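Local coordinates for malonyl coenzyme A-acyl carrier protein transacylase (PDB 2H1Y) that probably transfers the malonyl group from malonyl-CoA to holo acyl carrier protein, supplying malonyl-ACP for fatty acid synthesis, at residues Tyr15-Pro20 against Ile279-Gly284. Numbering follows the deposited sequence.
Sequences YALLFP and IFFELG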
loop_
_atom_site.group_PDB
_atom_site.type_symbol
_atom_site.label_atom_id
_atom_site.label_comp_id
_atom_site.label_asym_id
_atom_site.label_seq_id
_atom_site.Cartn_x
_atom_site.Cartn_y
_atom_site.Cartn_z
ATOM N N TYR A 15 -19.063 -5.145 0.447
ATOM C CA TYR A 15 -17.891 -4.317 0.672
ATOM C C TYR A 15 -16.576 -4.852 0.110
ATOM O O TYR A 15 -16.387 -6.068 -0.054
ATOM C CB TYR A 15 -17.765 -3.999 2.164
ATOM C CG TYR A 15 -17.752 -5.209 3.047
ATOM C CD1 TYR A 15 -16.546 -5.796 3.432
ATOM C CD2 TYR A 15 -18.940 -5.770 3.512
ATOM C CE1 TYR A 15 -16.518 -6.922 4.259
ATOM C CE2 TYR A 15 -18.929 -6.911 4.342
ATOM C CZ TYR A 15 -17.713 -7.485 4.715
ATOM O OH TYR A 15 -17.682 -8.615 5.536
ATOM N N ALA A 16 -15.689 -3.909 -0.194
ATOM C CA ALA A 16 -14.290 -4.196 -0.504
ATOM C C ALA A 16 -13.330 -3.612 0.555
ATOM O O ALA A 16 -13.665 -2.666 1.280
ATOM C CB ALA A 16 -13.937 -3.697 -1.894
ATOM N N LEU A 17 -12.139 -4.196 0.634
ATOM C CA LEU A 17 -11.121 -3.765 1.588
ATOM C C LEU A 17 -10.030 -3.010 0.844
ATOM O O LEU A 17 -9.651 -3.397 -0.264
ATOM C CB LEU A 17 -10.522 -4.976 2.312
ATOM C CG LEU A 17 -11.175 -5.600 3.550
ATOM C CD1 LEU A 17 -12.680 -5.533 3.567
ATOM C CD2 LEU A 17 -10.735 -7.040 3.704
ATOM N N LEU A 18 -9.536 -1.929 1.443
ATOM C CA LEU A 18 -8.449 -1.174 0.848
ATOM C C LEU A 18 -7.273 -1.126 1.807
ATOM O O LEU A 18 -7.444 -0.800 2.991
ATOM C CB LEU A 18 -8.912 0.238 0.490
ATOM C CG LEU A 18 -10.087 0.424 -0.461
ATOM C CD1 LEU A 18 -10.511 1.878 -0.471
ATOM C CD2 LEU A 18 -9.707 0.007 -1.852
ATOM N N PHE A 19 -6.088 -1.429 1.282
ATOM C CA PHE A 19 -4.861 -1.472 2.056
ATOM C C PHE A 19 -3.842 -0.413 1.563
ATOM O O PHE A 19 -3.313 -0.494 0.424
ATOM C CB PHE A 19 -4.262 -2.888 2.032
ATOM C CG PHE A 19 -5.063 -3.890 2.804
ATOM C CD1 PHE A 19 -6.078 -4.609 2.190
ATOM C CD2 PHE A 19 -4.833 -4.087 4.175
ATOM C CE1 PHE A 19 -6.848 -5.520 2.915
ATOM C CE2 PHE A 19 -5.581 -4.998 4.908
ATOM C CZ PHE A 19 -6.603 -5.726 4.274
ATOM N N PRO A 20 -3.535 0.577 2.434
ATOM C CA PRO A 20 -2.694 1.676 2.009
ATOM C C PRO A 20 -1.234 1.276 2.013
ATOM O O PRO A 20 -0.875 0.282 2.642
ATOM C CB PRO A 20 -2.967 2.755 3.066
ATOM C CG PRO A 20 -3.435 2.056 4.269
ATOM C CD PRO A 20 -3.934 0.698 3.846
ATOM N N ILE A 279 -19.462 -0.094 -0.937
ATOM C CA ILE A 279 -18.681 0.620 0.065
ATOM C C ILE A 279 -17.293 0.017 0.224
ATOM O O ILE A 279 -17.088 -1.159 -0.076
ATOM C CB ILE A 279 -19.433 0.627 1.433
ATOM C CG1 ILE A 279 -18.815 1.639 2.395
ATOM C CG2 ILE A 279 -19.553 -0.806 2.031
ATOM C CD1 ILE A 279 -19.806 2.135 3.439
ATOM N N PHE A 280 -16.357 0.833 0.698
ATOM C CA PHE A 280 -14.974 0.430 0.848
ATOM C C PHE A 280 -14.569 0.600 2.298
ATOM O O PHE A 280 -15.001 1.554 2.943
ATOM C CB PHE A 280 -14.072 1.321 -0.011
ATOM C CG PHE A 280 -14.165 1.058 -1.490
ATOM C CD1 PHE A 280 -15.040 1.788 -2.289
ATOM C CD2 PHE A 280 -13.354 0.085 -2.097
ATOM C CE1 PHE A 280 -15.125 1.543 -3.682
ATOM C CE2 PHE A 280 -13.427 -0.164 -3.477
ATOM C CZ PHE A 280 -14.313 0.569 -4.271
ATOM N N PHE A 281 -13.741 -0.313 2.816
ATOM C CA PHE A 281 -13.107 -0.097 4.126
ATOM C C PHE A 281 -11.599 0.101 3.960
ATOM O O PHE A 281 -10.895 -0.802 3.515
ATOM C CB PHE A 281 -13.383 -1.240 5.123
ATOM C CG PHE A 281 -14.832 -1.511 5.390
ATOM C CD1 PHE A 281 -15.288 -2.811 5.475
ATOM C CD2 PHE A 281 -15.742 -0.484 5.556
ATOM C CE1 PHE A 281 -16.624 -3.094 5.728
ATOM C CE2 PHE A 281 -17.089 -0.746 5.814
ATOM C CZ PHE A 281 -17.528 -2.057 5.904
ATOM N N GLU A 282 -11.092 1.276 4.297
ATOM C CA GLU A 282 -9.644 1.453 4.292
ATOM C C GLU A 282 -9.124 0.917 5.618
ATOM O O GLU A 282 -9.345 1.550 6.657
ATOM C CB GLU A 282 -9.234 2.919 4.099
ATOM C CG GLU A 282 -7.750 3.082 3.797
ATOM C CD GLU A 282 -7.351 4.458 3.284
ATOM O OE1 GLU A 282 -6.168 4.629 2.934
ATOM O OE2 GLU A 282 -8.195 5.372 3.221
ATOM N N LEU A 283 -8.443 -0.240 5.585
ATOM C CA LEU A 283 -7.896 -0.854 6.803
ATOM C C LEU A 283 -6.478 -0.425 7.081
ATOM O O LEU A 283 -5.570 -0.693 6.293
ATOM C CB LEU A 283 -7.956 -2.376 6.753
ATOM C CG LEU A 283 -9.332 -2.963 6.506
ATOM C CD1 LEU A 283 -9.212 -4.460 6.487
ATOM C CD2 LEU A 283 -10.306 -2.496 7.560
ATOM N N GLY A 284 -6.283 0.234 8.218
ATOM C CA GLY A 284 -4.967 0.717 8.581
ATOM C C GLY A 284 -4.960 2.205 8.810
ATOM O O GLY A 284 -6.016 2.839 8.892
#
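Ala16 and Leu18 each use both N and O to bind Ile279, Phe281 and Leu283, and these four backbone hydrogen bonds make 15-19 and 279-283 adjacent parallel strands. Ala16 N donates to Ile279 O, and Phe281 N returns to Ala16 O at 2.8 Å; Leu18 N then reaches Phe281 O at 2.7 Å, and Leu283 N closes the ladder on Leu18 O. The least straight of the four is this last one, with an N-H...O angle of 150° at Leu283 N. The strand axes diverge by 29°, a twist consistent with the core sheet of an acyltransferase domain. In that mixed sheet strand 15-19 lies between 279-283 and 99-102, while 301-304 flanks 279-283 on its other edge.

On the face carrying Tyr15, Leu17 and Phe281, Phe281 CE1 lies over one face of the Tyr15 ring, with Tyr15 CD1 3.5 Å from that atom. The ring planes meet at 37°, an oblique pairing. Tyr15 OH is hydrogen-bonded to Lys96 N. Helix 307-320 packs on this side through Phe316 and Leu317.

Across the sheet, Leu18 crosses the Phe280 side chain at a slant: Leu18 CD1 lies 3.6 Å from Phe280 CB, and Leu18 CD2 approaches Phe280 CD2. Ala16 CB meets the same ring at CD2 and farther out at CE2. Glu282, also on this face, extends its chain so that its carboxylate accepts from Leu289 N and Lys290 N, which satisfies both buried oxygens.

At the C-terminal end, Leu283 CD1 touches both Leu17 CG and the Phe19 ring, coming 3.6 Å from Phe19 CZ; the Phe19 and Leu283 side chains lie side by side and point the same way. Beyond them, Pro20 CD rests 3.3 Å from Leu283 O, whose hydrogen-bond partner is Ser80 OG.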